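Local structure of AP endonuclease, family protein 2 (Mycobacterium smegmatis, 5TNV) at residues R59-L64 against E96-S101; W27-N32 against F297-Y302; H68-D73 against S102-R107. The protein binds magnesium in a xylose isomerase-like TIM barrel and may act as an endonuclease. All coordinates share one frame; numbering follows the deposited sequence.

How the contacts relate
The three contacts meet at the parallel part of the TIM-barrel sheet, in which strand 68-70 lies between strands 29-32 and 99-104, and strand 297-299 flanks 29-32. Contact 2 joins the first and last of the parallel strands in chain order. The centre of contact 3 lies about 9 Å from that of contact 2, bridged by A31 N to H68 O at 2.9 Å. Contact 1 sits further out, its centre about 14 Å from that of contact 3, and touches contact 2 where V61 CG1 lies 3.6 Å from A31 CB. The side chains of S104 (contact 3) and E300 (contact 2, one of two conformers) lie about 7 and 4 Å from the magnesium; contact 1 lies away.

Contact 1: R59-L64 against E96-S101; sequences RQVREL and EGLAIS
A two-pronged salt bridge between R59 and E96 leads this partly buried contact, which sets the end of helix 51-63 against the turn that carries the chain from helix 83-95 into strand 99-104, on the outer layer of the barrel. R59 offers its guanidinium side-on: NE reaches E96 OE1 at 2.9 Å with an N-H...O angle of 168°, and NH2 reaches E96 OE2, also at 2.9 Å. Both acceptors lie close to the guanidinium plane, but the carboxylate is turned 41° from it, and each oxygen is met on its syn side and out of plane. The bend of R59 at chi3 (-62°) brings NE and NH2 round to E96. The turn is a Schellman motif with G97, at positive phi, as its C' residue. R62 runs past it, CG 3.2 Å from E96 O, and its guanidinium presents one face to G97 O, 3.5 Å from NH1. The polar end of R62 is engaged elsewhere, by F66 O and D67 OD1. Beneath these charges L98 supplies the apolar part, CD1 lying 4.3 Å from V61 CB and CD2 4.1 Å from R62 CD. With one nitrogen for each carboxylate oxygen, the paired bonds restrict rotation of both groups, and the salt bridge probably favours the ionised carboxylate of E96.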
loop_
_atom_site.group_PDB
_atom_site.type_symbol
_atom_site.label_atom_id
_atom_site.label_comp_id
_atom_site.label_asym_id
_atom_site.label_seq_id
_atom_site.Cartn_x
_atom_site.Cartn_y
_atom_site.Cartn_z
ATOM N N ARG A 59 9.244 -24.437 2.615
ATOM C CA ARG A 59 8.576 -24.250 3.919
ATOM C C ARG A 59 8.132 -22.807 4.104
ATOM O O ARG A 59 7.068 -22.558 4.680
ATOM C CB ARG A 59 9.535 -24.650 5.018
ATOM C CG ARG A 59 8.886 -24.795 6.393
ATOM C CD ARG A 59 9.869 -25.373 7.405
ATOM N NE ARG A 59 10.277 -26.725 6.969
ATOM C CZ ARG A 59 11.417 -27.310 7.315
ATOM N NH1 ARG A 59 12.249 -26.735 8.153
ATOM N NH2 ARG A 59 11.693 -28.514 6.853
ATOM N N GLN A 60 8.948 -21.846 3.665
ATOM C CA GLN A 60 8.577 -20.448 3.804
ATOM C C GLN A 60 7.278 -20.152 3.058
ATOM O O GLN A 60 6.493 -19.287 3.485
ATOM C CB GLN A 60 9.688 -19.536 3.268
ATOM C CG GLN A 60 10.950 -19.578 4.118
ATOM C CD GLN A 60 11.957 -18.602 3.577
ATOM O OE1 GLN A 60 11.715 -17.388 3.543
ATOM N NE2 GLN A 60 13.078 -19.096 3.120
ATOM N N VAL A 61 7.093 -20.794 1.918
ATOM C CA VAL A 61 5.903 -20.633 1.080
ATOM C C VAL A 61 4.692 -21.252 1.772
ATOM O O VAL A 61 3.631 -20.629 1.883
ATOM C CB VAL A 61 6.193 -21.242 -0.304
ATOM C CG1 VAL A 61 4.959 -21.125 -1.162
ATOM C CG2 VAL A 61 7.381 -20.578 -0.944
ATOM N N ARG A 62 4.829 -22.498 2.261
ATOM C CA ARG A 62 3.720 -23.141 2.985
ATOM C C ARG A 62 3.347 -22.369 4.239
ATOM O O ARG A 62 2.158 -22.251 4.552
ATOM C CB ARG A 62 4.161 -24.574 3.351
ATOM C CG ARG A 62 3.085 -25.349 4.111
ATOM C CD ARG A 62 1.832 -25.530 3.257
ATOM N NE ARG A 62 0.896 -26.408 3.919
ATOM C CZ ARG A 62 -0.341 -26.516 3.496
ATOM N NH1 ARG A 62 -0.772 -25.835 2.433
ATOM N NH2 ARG A 62 -1.178 -27.307 4.102
ATOM N N GLU A 63 4.335 -21.849 4.976
ATOM C CA GLU A 63 4.065 -21.048 6.173
ATOM C C GLU A 63 3.138 -19.862 5.911
ATOM O O GLU A 63 2.431 -19.438 6.828
ATOM C CB GLU A 63 5.388 -20.493 6.747
ATOM C CG GLU A 63 6.184 -21.559 7.511
ATOM C CD GLU A 63 7.615 -21.134 7.800
ATOM O OE1 GLU A 63 8.106 -20.141 7.211
ATOM O OE2 GLU A 63 8.260 -21.830 8.646
ATOM N N LEU A 64 3.173 -19.342 4.716
ATOM C CA LEU A 64 2.359 -18.187 4.315
ATOM C C LEU A 64 1.027 -18.590 3.698
ATOM O O LEU A 64 0.272 -17.706 3.255
ATOM C CB LEU A 64 3.177 -17.243 3.443
ATOM C CG LEU A 64 4.263 -16.494 4.171
ATOM C CD1 LEU A 64 5.263 -15.897 3.196
ATOM C CD2 LEU A 64 3.675 -15.434 5.064
ATOM N N GLU A 96 6.692 -30.875 2.538
ATOM C CA GLU A 96 6.440 -29.492 2.919
ATOM C C GLU A 96 5.031 -29.034 2.610
ATOM O O GLU A 96 4.678 -27.867 2.833
ATOM C CB GLU A 96 7.492 -28.567 2.278
ATOM C CG GLU A 96 8.906 -28.868 2.771
ATOM C CD GLU A 96 9.164 -28.762 4.241
ATOM O OE1 GLU A 96 8.541 -27.941 4.942
ATOM O OE2 GLU A 96 10.068 -29.516 4.713
ATOM N N GLY A 97 4.163 -29.930 2.171
ATOM C CA GLY A 97 2.728 -29.652 2.053
ATOM C C GLY A 97 2.328 -28.902 0.799
ATOM O O GLY A 97 1.349 -28.181 0.837
ATOM N N LEU A 98 3.053 -29.036 -0.274
ATOM C CA LEU A 98 2.840 -28.282 -1.491
ATOM C C LEU A 98 2.715 -29.198 -2.715
ATOM O O LEU A 98 3.085 -30.370 -2.707
ATOM C CB LEU A 98 4.002 -27.288 -1.692
ATOM C CG LEU A 98 4.065 -26.203 -0.587
ATOM C CD1 LEU A 98 5.401 -25.478 -0.642
ATOM C CD2 LEU A 98 2.934 -25.196 -0.730
ATOM N N ALA A 99 2.204 -28.601 -3.780
ATOM C CA ALA A 99 2.052 -29.266 -5.074
ATOM C C ALA A 99 2.303 -28.234 -6.182
ATOM O O ALA A 99 2.151 -27.035 -5.953
ATOM C CB ALA A 99 0.673 -29.895 -5.164
ATOM N N ILE A 100 2.675 -28.707 -7.363
ATOM C CA ILE A 100 2.927 -27.857 -8.510
ATOM C C ILE A 100 1.691 -27.849 -9.426
ATOM O O ILE A 100 1.299 -28.897 -9.936
ATOM C CB ILE A 100 4.156 -28.288 -9.290
ATOM C CG1 ILE A 100 5.416 -28.081 -8.431
ATOM C CG2 ILE A 100 4.258 -27.560 -10.591
ATOM C CD1 ILE A 100 6.683 -28.683 -8.981
ATOM N N SER A 101 1.121 -26.655 -9.659
ATOM C CA SER A 101 -0.021 -26.498 -10.550
ATOM C C SER A 101 0.345 -26.004 -11.936
ATOM O O SER A 101 -0.431 -26.215 -12.894
ATOM C CB SER A 101 -1.077 -25.587 -9.904
ATOM O OG SER A 101 -0.481 -24.398 -9.421
#

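Contact 2: W27-N32 against F297-Y302; sequences WPIAAN and FCCEHY
Four backbone hydrogen bonds join strand 29-32 to strand 297-299 in parallel register, I29 beside F297, A30 beside C298 and A31 beside C299, closing the TIM barrel between its first and last parallel strands. They zigzag between the chains: F297 N to P28 O, A30 N to F297 O, C299 N to A30 O and N32 N to C299 O. The second is nearly straight at 177° and the third is the shortest, 2.8 Å from C299 N to A30 O. A weaker CA-H...O approach, C298 CA to A30 O at 3.5 Å, adds to them. Among the aromatic groups, F297 CE2 sits over one face of the W27 indole, displaced toward its rim and 3.4 Å from NE1. The ring planes meet at 47°, an oblique pairing. W27 CG lies anti to the backbone N (chi1 -160°), which carries the indole toward F297, while its NE1 hydrogen-bonds to G295 O. Apolar and sulfur contacts follow: I29 CG2 meets C299 SG at 3.7 Å, and C298 SG lies 3.8 Å from N32 CB. N32 OD1 is held by L34 N. The C298 side chain is about 4 Å from that of the magnesium ligand H252, and E300 OE1, in one of two conformers, forms a salt bridge with K254 NZ. Helix 306-325 packs on I29 and C299 through R314, I317 and C310, while strands 68-70 and 251-261 continue the sheet beyond 29-32 and 297-299, respectively.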
loop_
_atom_site.group_PDB
_atom_site.type_symbol
_atom_site.label_atom_id
_atom_site.label_comp_id
_atom_site.label_asym_id
_atom_site.label_seq_id
_atom_site.Cartn_x
_atom_site.Cartn_y
_atom_site.Cartn_z
ATOM N N TRP A 27 -9.368 -24.023 -6.238
ATOM C CA TRP A 27 -8.813 -23.396 -7.427
ATOM C C TRP A 27 -7.324 -23.172 -7.204
ATOM O O TRP A 27 -6.958 -22.486 -6.247
ATOM C CB TRP A 27 -9.531 -22.063 -7.691
ATOM C CG TRP A 27 -9.393 -21.578 -9.099
ATOM C CD1 TRP A 27 -8.255 -21.450 -9.836
ATOM C CD2 TRP A 27 -10.470 -21.172 -9.969
ATOM N NE1 TRP A 27 -8.541 -21.009 -11.093
ATOM C CE2 TRP A 27 -9.911 -20.815 -11.202
ATOM C CE3 TRP A 27 -11.871 -21.092 -9.813
ATOM C CZ2 TRP A 27 -10.685 -20.371 -12.253
ATOM C CZ3 TRP A 27 -12.638 -20.651 -10.860
ATOM C CH2 TRP A 27 -12.022 -20.298 -12.076
ATOM N N PRO A 28 -6.426 -23.704 -8.020
ATOM C CA PRO A 28 -5.001 -23.524 -7.723
ATOM C C PRO A 28 -4.556 -22.064 -7.834
ATOM O O PRO A 28 -4.804 -21.442 -8.850
ATOM C CB PRO A 28 -4.300 -24.456 -8.725
ATOM C CG PRO A 28 -5.321 -25.492 -9.027
ATOM C CD PRO A 28 -6.581 -24.654 -9.139
ATOM N N ILE A 29 -3.884 -21.616 -6.775
ATOM C CA ILE A 29 -3.349 -20.243 -6.692
ATOM C C ILE A 29 -1.892 -20.405 -6.304
ATOM O O ILE A 29 -1.563 -20.518 -5.101
ATOM C CB ILE A 29 -4.139 -19.345 -5.751
ATOM C CG1 ILE A 29 -5.646 -19.266 -6.110
ATOM C CG2 ILE A 29 -3.521 -17.977 -5.723
ATOM C CD1 ILE A 29 -6.490 -18.797 -4.915
ATOM N N ALA A 30 -1.007 -20.461 -7.275
ATOM C CA ALA A 30 0.371 -20.864 -7.016
ATOM C C ALA A 30 1.289 -19.727 -6.642
ATOM O O ALA A 30 1.184 -18.627 -7.187
ATOM C CB ALA A 30 0.952 -21.509 -8.262
ATOM N N ALA A 31 2.216 -19.986 -5.724
ATOM C CA ALA A 31 3.335 -19.082 -5.479
ATOM C C ALA A 31 4.391 -19.255 -6.549
ATOM O O ALA A 31 4.963 -20.364 -6.698
ATOM C CB ALA A 31 3.962 -19.316 -4.125
ATOM N N ASN A 32 4.720 -18.223 -7.285
ATOM C CA ASN A 32 5.834 -18.269 -8.241
ATOM C C ASN A 32 7.139 -18.269 -7.480
ATOM O O ASN A 32 7.307 -17.413 -6.624
ATOM C CB ASN A 32 5.730 -17.046 -9.158
ATOM C CG ASN A 32 6.668 -17.026 -10.323
ATOM O OD1 ASN A 32 7.875 -16.928 -10.077
ATOM N ND2 ASN A 32 6.199 -17.099 -11.548
ATOM N N PHE A 297 -4.288 -19.916 -11.318
ATOM C CA PHE A 297 -3.627 -18.644 -11.071
ATOM C C PHE A 297 -2.191 -18.837 -10.659
ATOM O O PHE A 297 -1.843 -19.874 -10.042
ATOM C CB PHE A 297 -4.349 -17.859 -9.950
ATOM C CG PHE A 297 -5.745 -17.403 -10.288
ATOM C CD1 PHE A 297 -5.974 -16.182 -10.876
ATOM C CD2 PHE A 297 -6.839 -18.187 -9.977
ATOM C CE1 PHE A 297 -7.243 -15.711 -11.154
ATOM C CE2 PHE A 297 -8.133 -17.785 -10.255
ATOM C CZ PHE A 297 -8.331 -16.546 -10.843
ATOM N N CYS A 298 -1.372 -17.843 -10.888
ATOM C CA CYS A 298 -0.011 -17.827 -10.390
ATOM C C CYS A 298 0.304 -16.407 -9.883
ATOM O O CYS A 298 0.227 -15.436 -10.645
ATOM C CB CYS A 298 0.967 -18.229 -11.499
ATOM S SG CYS A 298 2.671 -18.265 -10.970
ATOM N N CYS A 299 0.580 -16.334 -8.588
ATOM C CA CYS A 299 0.950 -15.077 -7.955
ATOM C C CYS A 299 2.466 -14.864 -8.172
ATOM O O CYS A 299 3.281 -15.629 -7.648
ATOM C CB CYS A 299 0.622 -15.093 -6.468
ATOM S SG CYS A 299 -1.116 -15.227 -6.117
ATOM N N GLU A 300 2.796 -13.830 -8.909
ATOM C CA GLU A 300 4.100 -13.280 -9.220
ATOM C C GLU A 300 4.184 -11.882 -8.604
ATOM O O GLU A 300 3.179 -11.223 -8.613
ATOM C CB GLU A 300 4.412 -13.167 -10.739
ATOM C CG GLU A 300 5.884 -13.359 -11.115
ATOM C CD GLU A 300 6.611 -12.091 -11.509
ATOM O OE1 GLU A 300 6.114 -11.222 -12.293
ATOM O OE2 GLU A 300 7.824 -12.018 -11.064
ATOM N N HIS A 301 5.346 -11.394 -8.235
ATOM C CA HIS A 301 5.476 -9.993 -7.777
ATOM C C HIS A 301 6.930 -9.635 -7.794
ATOM O O HIS A 301 7.588 -9.799 -6.716
ATOM C CB HIS A 301 4.894 -9.856 -6.396
ATOM C CG HIS A 301 4.705 -8.456 -5.921
ATOM N ND1 HIS A 301 3.627 -7.667 -6.268
ATOM C CD2 HIS A 301 5.479 -7.700 -5.080
ATOM C CE1 HIS A 301 3.748 -6.530 -5.665
ATOM N NE2 HIS A 301 4.864 -6.501 -4.920
ATOM N N TYR A 302 7.421 -9.066 -8.828
ATOM C CA TYR A 302 8.828 -8.633 -8.923
ATOM C C TYR A 302 9.052 -7.457 -7.986
ATOM O O TYR A 302 8.311 -6.480 -7.991
ATOM C CB TYR A 302 9.154 -8.277 -10.354
ATOM C CG TYR A 302 10.626 -7.957 -10.516
ATOM C CD1 TYR A 302 11.109 -6.655 -10.355
ATOM C CD2 TYR A 302 11.569 -8.927 -10.831
ATOM C CE1 TYR A 302 12.429 -6.343 -10.499
ATOM C CE2 TYR A 302 12.918 -8.612 -10.982
ATOM C CZ TYR A 302 13.353 -7.321 -10.805
ATOM O OH TYR A 302 14.661 -6.977 -10.948
#

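Contact 3: H68-D73 against S102-R107; sequences HIDPTD and SISMTR
D70 spans to S102 and S104 across neighbouring parallel strands of a beta-alpha-beta unit, made of strand 68-70, helix 83-95 and strand 99-104 in the TIM barrel. From the backbone, CB of D70 lies 3.3 Å from S102 O. With CG anti to the backbone N (chi1 -180°), the carboxylate reaches S102 and S104 of strand 99-104; CG of D70 itself is 3.0 Å from S102 O. There OD1 takes two amides: S104 N, on its syn lone pair at 2.8 Å, and T72 N two residues on, which closes an Asx turn. OD2 accepts both serine hydroxyls, S102 OG and S104 OG, each at 2.7 Å and from opposite faces of the carboxylate plane. Four donors thus grip the buried group and fix its rotation. S104 OG also bonds to NE2 of the magnesium ligand H252, so S104 is a second-shell residue, and D70 behind it probably fixes its hydroxyl. Further along, P71 CG packs against I103 CG1 at 4.1 Å, and T72 CA comes 3.0 Å from S104 O in a CA-H...O contact. D73 repeats the theme while S108 holds its OD2: T106 N reaches D73 OD1 from above the carboxylate plane, at 2.9 Å.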
loop_
_atom_site.group_PDB
_atom_site.type_symbol
_atom_site.label_atom_id
_atom_site.label_comp_id
_atom_site.label_asym_id
_atom_site.label_seq_id
_atom_site.Cartn_x
_atom_site.Cartn_y
_atom_site.Cartn_z
ATOM N N HIS A 68 -0.105 -24.481 -3.460
ATOM C CA HIS A 68 0.506 -24.719 -4.740
ATOM C C HIS A 68 1.666 -23.760 -4.983
ATOM O O HIS A 68 1.661 -22.598 -4.499
ATOM C CB HIS A 68 -0.500 -24.585 -5.890
ATOM C CG HIS A 68 -1.509 -25.667 -5.895
ATOM N ND1 HIS A 68 -2.718 -25.573 -5.263
ATOM C CD2 HIS A 68 -1.409 -26.898 -6.477
ATOM C CE1 HIS A 68 -3.373 -26.707 -5.441
ATOM N NE2 HIS A 68 -2.626 -27.539 -6.158
ATOM N N ILE A 69 2.628 -24.215 -5.797
ATOM C CA ILE A 69 3.726 -23.427 -6.305
ATOM C C ILE A 69 3.817 -23.596 -7.809
ATOM O O ILE A 69 3.292 -24.559 -8.403
ATOM C CB ILE A 69 5.079 -23.780 -5.646
ATOM C CG1 ILE A 69 5.563 -25.151 -6.102
ATOM C CG2 ILE A 69 5.020 -23.633 -4.155
ATOM C CD1 ILE A 69 7.024 -25.433 -5.886
ATOM N N ASP A 70 4.535 -22.662 -8.403
ATOM C CA ASP A 70 5.030 -22.729 -9.779
ATOM C C ASP A 70 6.534 -22.575 -9.636
ATOM O O ASP A 70 7.015 -21.532 -9.243
ATOM C CB ASP A 70 4.412 -21.675 -10.654
ATOM C CG ASP A 70 4.884 -21.695 -12.097
ATOM O OD1 ASP A 70 6.075 -21.982 -12.354
ATOM O OD2 ASP A 70 4.008 -21.410 -12.980
ATOM N N PRO A 71 7.307 -23.664 -9.902
ATOM C CA PRO A 71 8.756 -23.588 -9.642
ATOM C C PRO A 71 9.487 -22.652 -10.607
ATOM O O PRO A 71 10.650 -22.338 -10.344
ATOM C CB PRO A 71 9.204 -25.036 -9.858
ATOM C CG PRO A 71 8.254 -25.547 -10.900
ATOM C CD PRO A 71 6.918 -24.954 -10.482
ATOM N N THR A 72 8.851 -22.273 -11.691
ATOM C CA THR A 72 9.520 -21.571 -12.807
ATOM C C THR A 72 10.635 -22.437 -13.341
ATOM O O THR A 72 10.671 -23.649 -13.087
ATOM C CB THR A 72 9.919 -20.121 -12.479
ATOM O OG1 THR A 72 11.160 -20.066 -11.712
ATOM C CG2 THR A 72 8.837 -19.379 -11.749
ATOM N N ASP A 73 11.550 -21.849 -14.117
ATOM C CA ASP A 73 12.835 -22.410 -14.494
ATOM C C ASP A 73 13.968 -21.580 -13.937
ATOM O O ASP A 73 15.148 -21.840 -14.275
ATOM C CB ASP A 73 12.991 -22.564 -16.014
ATOM C CG ASP A 73 12.949 -21.273 -16.756
ATOM O OD1 ASP A 73 12.768 -20.240 -16.116
ATOM O OD2 ASP A 73 13.072 -21.272 -18.004
ATOM N N SER A 102 1.487 -25.350 -12.096
ATOM C CA SER A 102 1.928 -24.795 -13.368
ATOM C C SER A 102 3.458 -24.688 -13.322
ATOM O O SER A 102 4.025 -24.597 -12.228
ATOM C CB SER A 102 1.303 -23.418 -13.612
ATOM O OG SER A 102 1.585 -22.510 -12.567
ATOM N N ILE A 103 4.072 -24.681 -14.491
ATOM C CA ILE A 103 5.517 -24.464 -14.602
ATOM C C ILE A 103 5.734 -23.339 -15.632
ATOM O O ILE A 103 5.428 -23.518 -16.810
ATOM C CB ILE A 103 6.293 -25.718 -15.002
ATOM C CG1 ILE A 103 6.008 -26.877 -14.071
ATOM C CG2 ILE A 103 7.775 -25.382 -15.106
ATOM C CD1 ILE A 103 6.604 -28.213 -14.499
ATOM N N SER A 104 6.294 -22.234 -15.168
ATOM C CA SER A 104 6.510 -21.037 -15.985
ATOM C C SER A 104 7.962 -20.822 -16.301
ATOM O O SER A 104 8.764 -20.435 -15.453
ATOM C CB SER A 104 5.961 -19.786 -15.267
ATOM O OG SER A 104 4.548 -19.874 -15.103
ATOM N N MET A 105 8.327 -21.002 -17.572
ATOM C CA MET A 105 9.649 -20.650 -18.041
ATOM C C MET A 105 9.778 -19.144 -18.064
ATOM O O MET A 105 8.816 -18.480 -18.409
ATOM C CB MET A 105 9.882 -21.247 -19.428
ATOM C CG MET A 105 9.865 -22.752 -19.455
ATOM S SD MET A 105 9.984 -23.452 -21.105
ATOM C CE MET A 105 11.665 -23.131 -21.686
ATOM N N THR A 106 10.955 -18.634 -17.752
ATOM C CA THR A 106 11.043 -17.172 -17.632
ATOM C C THR A 106 11.682 -16.643 -18.883
ATOM O O THR A 106 11.196 -16.673 -20.001
ATOM C CB THR A 106 11.689 -16.851 -16.279
ATOM O OG1 THR A 106 13.024 -17.397 -16.166
ATOM C CG2 THR A 106 10.850 -17.456 -15.145
ATOM N N ARG A 107 12.694 -15.982 -19.053
ATOM C CA ARG A 107 13.707 -15.462 -19.898
ATOM C C ARG A 107 14.479 -16.605 -20.590
ATOM O O ARG A 107 15.679 -16.685 -20.587
ATOM C CB ARG A 107 14.600 -14.468 -19.157
ATOM C CG ARG A 107 13.759 -13.292 -18.597
ATOM C CD ARG A 107 14.605 -12.219 -17.907
ATOM N NE ARG A 107 13.722 -11.265 -17.240
ATOM C CZ ARG A 107 13.026 -10.326 -17.861
ATOM N NH1 ARG A 107 13.154 -10.124 -19.161
ATOM N NH2 ARG A 107 12.211 -9.565 -17.151
#